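Local coordinates for putative cell adhesion protein (Bacteroides eggerthii, PDB 4GPV) that probably serves as a FimA-like subunit of a cell-surface pilus in a human gut bacterium and may take part in cell adhesion, at residues Gln161-Asp166 and Ser298-Val303; Lys165-Asn170 and Phe237-Gly242; Ile178-Ala183 and Leu263-Thr268. One frame throughout, in Å; residues are numbered along the deposited sequence.

Contact 1 (Gln161-Asp166 and Ser298-Val303); sequences QLIVKD and SYTVTV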
loop_
_atom_site.group_PDB
_atom_site.type_symbol
_atom_site.label_atom_id
_atom_site.label_comp_id
_atom_site.label_asym_id
_atom_site.label_seq_id
_atom_site.Cartn_x
_atom_site.Cartn_y
_atom_site.Cartn_z
ATOM N N GLN A 161 3.836 -7.640 -5.478
ATOM C CA GLN A 161 3.516 -8.992 -5.947
ATOM C C GLN A 161 4.761 -9.846 -5.870
ATOM O O GLN A 161 5.844 -9.354 -6.185
ATOM C CB GLN A 161 3.030 -8.970 -7.414
ATOM C CG GLN A 161 1.594 -8.493 -7.547
ATOM C CD GLN A 161 1.210 -8.306 -8.993
ATOM O OE1 GLN A 161 1.598 -7.335 -9.648
ATOM N NE2 GLN A 161 0.450 -9.243 -9.515
ATOM N N LEU A 162 4.605 -11.144 -5.544
ATOM C CA LEU A 162 5.733 -12.060 -5.466
ATOM C C LEU A 162 5.596 -13.183 -6.481
ATOM O O LEU A 162 4.555 -13.847 -6.539
ATOM C CB LEU A 162 5.840 -12.638 -4.031
ATOM C CG LEU A 162 6.861 -13.739 -3.813
ATOM C CD1 LEU A 162 8.291 -13.225 -4.068
ATOM C CD2 LEU A 162 6.730 -14.349 -2.414
ATOM N N ILE A 163 6.663 -13.383 -7.279
ATOM C CA ILE A 163 6.830 -14.498 -8.229
ATOM C C ILE A 163 7.997 -15.352 -7.712
ATOM O O ILE A 163 9.111 -14.831 -7.597
ATOM C CB ILE A 163 7.065 -13.993 -9.686
ATOM C CG1 ILE A 163 5.846 -13.217 -10.213
ATOM C CG2 ILE A 163 7.428 -15.141 -10.642
ATOM C CD1 ILE A 163 6.127 -12.453 -11.477
ATOM N N VAL A 164 7.764 -16.650 -7.434
ATOM C CA VAL A 164 8.796 -17.532 -6.939
ATOM C C VAL A 164 9.167 -18.531 -8.029
ATOM O O VAL A 164 8.281 -19.157 -8.605
ATOM C CB VAL A 164 8.343 -18.252 -5.651
ATOM C CG1 VAL A 164 9.428 -19.217 -5.146
ATOM C CG2 VAL A 164 7.972 -17.234 -4.572
ATOM N N LYS A 165 10.450 -18.602 -8.362
ATOM C CA LYS A 165 10.992 -19.610 -9.295
ATOM C C LYS A 165 11.881 -20.485 -8.455
ATOM O O LYS A 165 12.972 -20.058 -8.068
ATOM C CB LYS A 165 11.726 -18.956 -10.475
ATOM C CG LYS A 165 10.757 -18.184 -11.347
ATOM C CD LYS A 165 11.435 -17.382 -12.416
ATOM C CE LYS A 165 10.409 -16.563 -13.145
ATOM N NZ LYS A 165 10.938 -16.013 -14.423
ATOM N N ASP A 166 11.378 -21.672 -8.079
ATOM C CA ASP A 166 12.076 -22.543 -7.163
ATOM C C ASP A 166 12.892 -23.612 -7.893
ATOM O O ASP A 166 12.324 -24.570 -8.425
ATOM C CB ASP A 166 11.105 -23.195 -6.174
ATOM C CG ASP A 166 11.836 -23.904 -5.041
ATOM O OD1 ASP A 166 13.084 -23.758 -4.947
ATOM O OD2 ASP A 166 11.170 -24.592 -4.247
ATOM N N SER A 298 3.302 -0.222 -8.227
ATOM C CA SER A 298 3.046 -1.645 -8.195
ATOM C C SER A 298 4.391 -2.347 -8.414
ATOM O O SER A 298 4.994 -2.178 -9.463
ATOM C CB SER A 298 2.026 -1.993 -9.285
ATOM O OG SER A 298 1.857 -3.399 -9.421
ATOM N N TYR A 299 4.883 -3.078 -7.398
ATOM C CA TYR A 299 6.200 -3.718 -7.461
ATOM C C TYR A 299 6.048 -5.184 -7.736
ATOM O O TYR A 299 5.261 -5.864 -7.073
ATOM C CB TYR A 299 6.968 -3.539 -6.116
ATOM C CG TYR A 299 7.163 -2.077 -5.770
ATOM C CD1 TYR A 299 6.173 -1.363 -5.100
ATOM C CD2 TYR A 299 8.285 -1.379 -6.211
ATOM C CE1 TYR A 299 6.315 -0.004 -4.834
ATOM C CE2 TYR A 299 8.441 -0.014 -5.940
ATOM C CZ TYR A 299 7.444 0.668 -5.256
ATOM O OH TYR A 299 7.510 2.017 -5.029
ATOM N N THR A 300 6.839 -5.671 -8.657
ATOM C CA THR A 300 6.865 -7.100 -8.971
ATOM C C THR A 300 8.231 -7.627 -8.524
ATOM O O THR A 300 9.281 -7.129 -8.964
ATOM C CB THR A 300 6.569 -7.373 -10.435
ATOM O OG1 THR A 300 5.246 -6.920 -10.751
ATOM C CG2 THR A 300 6.701 -8.863 -10.768
ATOM N N VAL A 301 8.211 -8.578 -7.583
ATOM C CA VAL A 301 9.437 -9.153 -7.060
ATOM C C VAL A 301 9.531 -10.575 -7.548
ATOM O O VAL A 301 8.646 -11.354 -7.204
ATOM C CB VAL A 301 9.462 -9.121 -5.517
ATOM C CG1 VAL A 301 10.736 -9.779 -4.963
ATOM C CG2 VAL A 301 9.278 -7.698 -4.972
ATOM N N THR A 302 10.574 -10.905 -8.348
ATOM C CA THR A 302 10.813 -12.296 -8.792
ATOM C C THR A 302 11.991 -12.826 -8.009
ATOM O O THR A 302 13.068 -12.242 -8.037
ATOM C CB THR A 302 11.034 -12.380 -10.305
ATOM O OG1 THR A 302 10.035 -11.617 -10.969
ATOM C CG2 THR A 302 11.052 -13.827 -10.826
ATOM N N VAL A 303 11.783 -13.931 -7.285
ATOM C CA VAL A 303 12.815 -14.551 -6.454
ATOM C C VAL A 303 13.115 -15.911 -7.073
ATOM O O VAL A 303 12.190 -16.724 -7.200
ATOM C CB VAL A 303 12.299 -14.692 -4.994
ATOM C CG1 VAL A 303 13.359 -15.354 -4.096
ATOM C CG2 VAL A 303 11.876 -13.336 -4.424
HETATM O O HOH W 1 2.435 -5.428 -7.781
#

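Contact 2 (Lys165-Asn170 and Phe237-Gly242); sequences KDNRKN and FTINAG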
loop_
_atom_site.group_PDB
_atom_site.type_symbol
_atom_site.label_atom_id
_atom_site.label_comp_id
_atom_site.label_asym_id
_atom_site.label_seq_id
_atom_site.Cartn_x
_atom_site.Cartn_y
_atom_site.Cartn_z
ATOM N N LYS A 165 10.450 -18.602 -8.362
ATOM C CA LYS A 165 10.992 -19.610 -9.295
ATOM C C LYS A 165 11.881 -20.485 -8.455
ATOM O O LYS A 165 12.972 -20.058 -8.068
ATOM C CB LYS A 165 11.726 -18.956 -10.475
ATOM C CG LYS A 165 10.757 -18.184 -11.347
ATOM C CD LYS A 165 11.435 -17.382 -12.416
ATOM C CE LYS A 165 10.409 -16.563 -13.145
ATOM N NZ LYS A 165 10.938 -16.013 -14.423
ATOM N N ASP A 166 11.378 -21.672 -8.079
ATOM C CA ASP A 166 12.076 -22.543 -7.163
ATOM C C ASP A 166 12.892 -23.612 -7.893
ATOM O O ASP A 166 12.324 -24.570 -8.425
ATOM C CB ASP A 166 11.105 -23.195 -6.174
ATOM C CG ASP A 166 11.836 -23.904 -5.041
ATOM O OD1 ASP A 166 13.084 -23.758 -4.947
ATOM O OD2 ASP A 166 11.170 -24.592 -4.247
ATOM N N ASN A 167 14.241 -23.475 -7.847
ATOM C CA ASN A 167 15.179 -24.404 -8.480
ATOM C C ASN A 167 15.982 -25.161 -7.428
ATOM O O ASN A 167 17.010 -25.767 -7.742
ATOM C CB ASN A 167 16.114 -23.684 -9.463
ATOM C CG ASN A 167 15.398 -23.039 -10.619
ATOM O OD1 ASN A 167 14.310 -23.456 -11.036
ATOM N ND2 ASN A 167 16.009 -22.012 -11.173
ATOM N N ARG A 168 15.523 -25.113 -6.169
ATOM C CA ARG A 168 16.175 -25.870 -5.097
ATOM C C ARG A 168 15.865 -27.352 -5.303
ATOM O O ARG A 168 14.778 -27.690 -5.765
ATOM C CB ARG A 168 15.706 -25.403 -3.706
ATOM C CG ARG A 168 16.142 -23.992 -3.305
ATOM C CD ARG A 168 15.402 -23.487 -2.062
ATOM N NE ARG A 168 13.954 -23.457 -2.311
ATOM C CZ ARG A 168 13.017 -23.271 -1.389
ATOM N NH1 ARG A 168 13.351 -23.077 -0.117
ATOM N NH2 ARG A 168 11.737 -23.265 -1.732
ATOM N N LYS A 169 16.818 -28.219 -4.982
ATOM C CA LYS A 169 16.626 -29.656 -5.136
ATOM C C LYS A 169 16.727 -30.327 -3.793
ATOM O O LYS A 169 17.437 -29.833 -2.923
ATOM C CB LYS A 169 17.700 -30.248 -6.085
ATOM C CG LYS A 169 17.726 -29.655 -7.492
ATOM C CD LYS A 169 18.779 -30.340 -8.382
ATOM C CE LYS A 169 20.202 -29.921 -8.084
ATOM N NZ LYS A 169 21.169 -30.550 -9.014
ATOM N N ASN A 170 16.085 -31.497 -3.652
ATOM C CA ASN A 170 16.167 -32.348 -2.461
ATOM C C ASN A 170 15.901 -31.572 -1.168
ATOM O O ASN A 170 16.714 -31.610 -0.232
ATOM C CB ASN A 170 17.535 -33.024 -2.403
ATOM C CG ASN A 170 17.915 -33.783 -3.654
ATOM O OD1 ASN A 170 17.095 -34.457 -4.292
ATOM N ND2 ASN A 170 19.171 -33.662 -4.038
ATOM N N PHE A 237 5.166 -23.801 -4.578
ATOM C CA PHE A 237 6.390 -23.350 -5.246
ATOM C C PHE A 237 6.950 -24.403 -6.190
ATOM O O PHE A 237 7.188 -25.553 -5.797
ATOM C CB PHE A 237 7.472 -22.925 -4.240
ATOM C CG PHE A 237 7.150 -21.723 -3.382
ATOM C CD1 PHE A 237 6.135 -20.834 -3.743
ATOM C CD2 PHE A 237 7.863 -21.475 -2.211
ATOM C CE1 PHE A 237 5.835 -19.723 -2.939
ATOM C CE2 PHE A 237 7.560 -20.362 -1.415
ATOM C CZ PHE A 237 6.562 -19.488 -1.793
ATOM N N THR A 238 7.143 -24.005 -7.452
ATOM C CA THR A 238 7.702 -24.876 -8.497
ATOM C C THR A 238 8.753 -24.078 -9.300
ATOM O O THR A 238 9.003 -22.900 -9.002
ATOM C CB THR A 238 6.585 -25.417 -9.427
ATOM O OG1 THR A 238 6.102 -24.368 -10.274
ATOM C CG2 THR A 238 5.419 -26.081 -8.674
ATOM N N ILE A 239 9.293 -24.689 -10.377
ATOM C CA ILE A 239 10.217 -24.003 -11.292
ATOM C C ILE A 239 9.521 -22.768 -11.862
ATOM O O ILE A 239 10.182 -21.793 -12.209
ATOM C CB ILE A 239 10.709 -24.961 -12.416
ATOM C CG1 ILE A 239 9.508 -25.621 -13.192
ATOM C CG2 ILE A 239 11.663 -26.022 -11.810
ATOM C CD1 ILE A 239 9.816 -26.131 -14.660
ATOM N N ASN A 240 8.172 -22.823 -11.942
ATOM C CA ASN A 240 7.293 -21.743 -12.351
ATOM C C ASN A 240 7.778 -21.071 -13.647
ATOM O O ASN A 240 8.036 -19.853 -13.671
ATOM C CB ASN A 240 7.163 -20.721 -11.203
ATOM C CG ASN A 240 6.114 -19.674 -11.396
ATOM O OD1 ASN A 240 5.258 -19.769 -12.311
ATOM N ND2 ASN A 240 6.160 -18.631 -10.540
ATOM N N ALA A 241 7.922 -21.880 -14.718
ATOM C CA ALA A 241 8.371 -21.411 -16.034
ATOM C C ALA A 241 7.477 -20.282 -16.580
ATOM O O ALA A 241 7.970 -19.435 -17.320
ATOM C CB ALA A 241 8.405 -22.558 -17.022
ATOM N N GLY A 242 6.197 -20.279 -16.195
ATOM C CA GLY A 242 5.219 -19.279 -16.603
ATOM C C GLY A 242 5.232 -17.973 -15.821
ATOM O O GLY A 242 4.493 -17.073 -16.179
HETATM O O HOH W 2 9.674 -18.026 -15.940
HETATM O O HOH W 3 9.362 -26.301 -3.364
HETATM O O HOH W 4 12.863 -21.872 -12.694
#

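Contact 3 (Ile178-Ala183 and Leu263-Thr268); sequences ITDDAA and LAIKST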
loop_
_atom_site.group_PDB
_atom_site.type_symbol
_atom_site.label_atom_id
_atom_site.label_comp_id
_atom_site.label_asym_id
_atom_site.label_seq_id
_atom_site.Cartn_x
_atom_site.Cartn_y
_atom_site.Cartn_z
ATOM N N ILE A 178 14.267 -28.433 4.414
ATOM C CA ILE A 178 13.712 -27.083 4.444
ATOM C C ILE A 178 12.269 -27.229 4.076
ATOM O O ILE A 178 11.946 -27.921 3.109
ATOM C CB ILE A 178 14.471 -26.029 3.565
ATOM C CG1 ILE A 178 15.905 -25.842 4.089
ATOM C CG2 ILE A 178 13.741 -24.666 3.542
ATOM C CD1 ILE A 178 16.827 -24.970 3.170
ATOM N N THR A 179 11.394 -26.626 4.891
ATOM C CA THR A 179 9.968 -26.547 4.638
ATOM C C THR A 179 9.633 -25.060 4.550
ATOM O O THR A 179 9.917 -24.313 5.489
ATOM C CB THR A 179 9.159 -27.285 5.735
ATOM O OG1 THR A 179 9.523 -28.664 5.742
ATOM C CG2 THR A 179 7.637 -27.140 5.548
ATOM N N ASP A 180 9.062 -24.613 3.426
ATOM C CA ASP A 180 8.675 -23.214 3.325
ATOM C C ASP A 180 7.379 -23.010 4.088
ATOM O O ASP A 180 6.452 -23.826 3.942
ATOM C CB ASP A 180 8.504 -22.806 1.857
ATOM C CG ASP A 180 9.766 -22.934 1.032
ATOM O OD1 ASP A 180 10.876 -22.724 1.591
ATOM O OD2 ASP A 180 9.657 -23.311 -0.148
ATOM N N ASP A 181 7.284 -21.919 4.897
ATOM C CA ASP A 181 6.091 -21.727 5.715
ATOM C C ASP A 181 5.187 -20.616 5.198
ATOM O O ASP A 181 3.962 -20.783 5.179
ATOM C CB ASP A 181 6.482 -21.463 7.181
ATOM C CG ASP A 181 7.433 -22.498 7.752
ATOM O OD1 ASP A 181 7.145 -23.715 7.628
ATOM O OD2 ASP A 181 8.476 -22.102 8.296
ATOM N N ALA A 182 5.756 -19.472 4.822
ATOM C CA ALA A 182 4.919 -18.357 4.401
ATOM C C ALA A 182 5.658 -17.320 3.575
ATOM O O ALA A 182 6.885 -17.218 3.641
ATOM C CB ALA A 182 4.359 -17.663 5.647
ATOM N N ALA A 183 4.902 -16.558 2.785
ATOM C CA ALA A 183 5.392 -15.347 2.152
ATOM C C ALA A 183 4.988 -14.245 3.125
ATOM O O ALA A 183 3.807 -14.155 3.513
ATOM C CB ALA A 183 4.756 -15.140 0.771
ATOM N N LEU A 263 10.247 -7.897 1.893
ATOM C CA LEU A 263 9.411 -9.016 1.434
ATOM C C LEU A 263 10.248 -10.274 1.557
ATOM O O LEU A 263 11.401 -10.257 1.157
ATOM C CB LEU A 263 8.921 -8.827 -0.021
ATOM C CG LEU A 263 8.122 -10.020 -0.612
ATOM C CD1 LEU A 263 6.751 -10.177 0.064
ATOM C CD2 LEU A 263 7.978 -9.856 -2.112
ATOM N N ALA A 264 9.705 -11.360 2.158
ATOM C CA ALA A 264 10.501 -12.569 2.260
ATOM C C ALA A 264 9.672 -13.833 2.177
ATOM O O ALA A 264 8.469 -13.838 2.473
ATOM C CB ALA A 264 11.246 -12.588 3.603
ATOM N N ILE A 265 10.350 -14.910 1.806
ATOM C CA ILE A 265 9.849 -16.256 2.001
ATOM C C ILE A 265 10.406 -16.661 3.353
ATOM O O ILE A 265 11.618 -16.591 3.531
ATOM C CB ILE A 265 10.224 -17.248 0.895
ATOM C CG1 ILE A 265 9.649 -16.811 -0.459
ATOM C CG2 ILE A 265 9.762 -18.691 1.297
ATOM C CD1 ILE A 265 10.336 -17.482 -1.644
ATOM N N LYS A 266 9.545 -17.048 4.310
ATOM C CA LYS A 266 9.996 -17.516 5.626
ATOM C C LYS A 266 9.881 -19.034 5.608
ATOM O O LYS A 266 8.832 -19.556 5.226
ATOM C CB LYS A 266 9.134 -16.887 6.746
ATOM C CG LYS A 266 9.597 -17.299 8.138
ATOM C CD LYS A 266 8.809 -18.476 8.679
ATOM C CE LYS A 266 9.588 -19.187 9.761
ATOM N NZ LYS A 266 8.802 -20.327 10.314
ATOM N N SER A 267 10.953 -19.739 6.002
ATOM C CA SER A 267 10.948 -21.186 5.975
ATOM C C SER A 267 11.518 -21.726 7.264
ATOM O O SER A 267 12.006 -20.949 8.099
ATOM C CB SER A 267 11.768 -21.673 4.781
ATOM O OG SER A 267 11.330 -21.039 3.591
ATOM N N THR A 268 11.417 -23.036 7.448
ATOM C CA THR A 268 12.004 -23.721 8.606
ATOM C C THR A 268 13.069 -24.691 8.101
ATOM O O THR A 268 12.780 -25.570 7.273
ATOM C CB THR A 268 10.955 -24.436 9.453
ATOM O OG1 THR A 268 10.018 -23.460 9.929
ATOM C CG2 THR A 268 11.577 -25.138 10.656
#

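Contact 1 (Gln161-Asp166 and Ser298-Val303)
Ile163 of one strand and Val301 and Val303 of the other carry the middle of a parallel strand pair in the FimA-like C-terminal domain, whose family belongs to the transthyretin clan. Five backbone hydrogen bonds join the strands. Ile163 N donates to Val301 O at 2.8 Å, and Ile163 O receives Val303 N. Gln161 uses its N and O in the same way, towards Tyr299 and Val301. Lys165 N closes the run on Val303 O with an almost straight bond, 178° at the hydrogen. The segment axes diverge by only 16°.

At the Gln161 end a water adds a polar link. It donates to Ser298 OG at 2.7 Å and is also close to Gln161 OE1 and Tyr299 O. Ser298 OG has a second partner in Asp41.

The side chains fall on two faces. Leu162, Val164, Val301 and Val303 form the apolar one, which packs on Leu263 and Ile265. Leu162 has CG anti to the backbone N (chi1 173°), and its CD1 reaches Val303 CG2 at 3.6 Å. Gln161, Ile163, Thr300 and Thr302 share the other face. Here Ile163 lies against both threonines, with CD1 3.7 Å from Thr300 CG2. The extended Lys165 chain carries its amino group to Ser243. On the way, Lys165 CE passes Thr302 CG2 at 3.6 Å.

Contact 2 (Lys165-Asn170 and Phe237-Gly242)
Asp166 meets Thr238 where the loop 237-242 runs beside the last part of the strand through Lys165 and Asp166. This is the close part of the contact. Asp166 N donates to Thr238 O at 2.8 Å, from 42° above the carbonyl plane. Asp166 CB lies 3.5 Å from Thr238 O. Asn240 ND2 bonds back to Val164 O.

The Asp166 carboxylate is turned back to its own strand, CG anti to the backbone N (chi1 -169°). Arg168 grips it side-on in a two-nitrogen salt bridge. Arg168 NE lies 2.8 Å from Asp166 OD1, with a straight N-H, and Arg168 NH2 bonds Asp166 OD2. Arg168 N comes to OD1 from the opposite face to NE. Arg168 NH2 also forms a salt bridge with Asp180. An alanine in place of Asp166 would probably leave Arg168 N and NE without their acceptor, take one of two carboxylates from NH2 and let the guanidinium turn more freely. The Phe237 ring stands 87° from the carboxylate plane and presents its edge to Arg168 NH2.

The outer side is looser and relies on water. One water bridges Asn167 OD1 and Ile239 O, donating to each at 2.7 Å. Lys165 NZ, also bonded to Ser243, donates to another water, which donates to Ala241 O.

Each side has its own small turn: an Asx turn from Asp166 OD1 to Arg168 N, and an ST turn from Thr238 OG1 to Asn240 N.

Contact 3 (Ile178-Ala183 and Leu263-Thr268)
Asp181 and Ala182 both face Lys266 across an antiparallel strand pair, forming a classic beta bulge. The single acceptor Lys266 O serves two donors: Asp181 N at 2.8 Å and Ala182 N at 3.1 Å, both in the carbonyl plane. Lys266 N is satisfied in turn by Ala182 O. Beyond the bulge, Thr179 and Thr268 exchange two backbone bonds, N to O each way. The register shifts by one residue between these pairs, and the segment axes lie at 139°.

At the bulge the Asp181 side chain points toward the partner strand. Its OD2 accepts twice. Thr268 OG1 donates to Asp181 OD2 on its syn side at 2.6 Å. Lys266 NZ forms a salt bridge with Asp181 OD2 at 2.7 Å, from 38° above the carboxylate plane. The lysine chain bends at chi2 (-96°), and its CD and CE pass close to the same oxygen.

On the other face, Asp180 OD2 is paired with Arg168, and Phe237 and Ile265 border this aspartate. Ile178 CG2 packs on Ser267 CB at 3.8 Å. Ser267 OG donates to Asp180 OD1 on its anti side, 2.7 Å away.

How the contacts relate
Contact 1 is the most buried of the three, contact 3 is partly buried, and contact 2 lies nearest the surface. Contacts 1 and 2 both use strand 146-169 and share Lys165 and Asp166. Contact 1 pairs it with a strand, contact 2 with a loop further along it. Contact 3 belongs to a different sheet. The two sheets meet through apolar side chains: Leu162 and Val164 of contact 1 pack on Ala183, Leu263 and Ile265 of contact 3. Contact 2 joins contact 3 by charge, through Arg168 and Asp180. Contact 1 rests mainly on regular backbone bonds and apolar packing. Contact 3 adds charged side chains around its bulge. Contact 2 has a single backbone bond across it, helped by bridging waters.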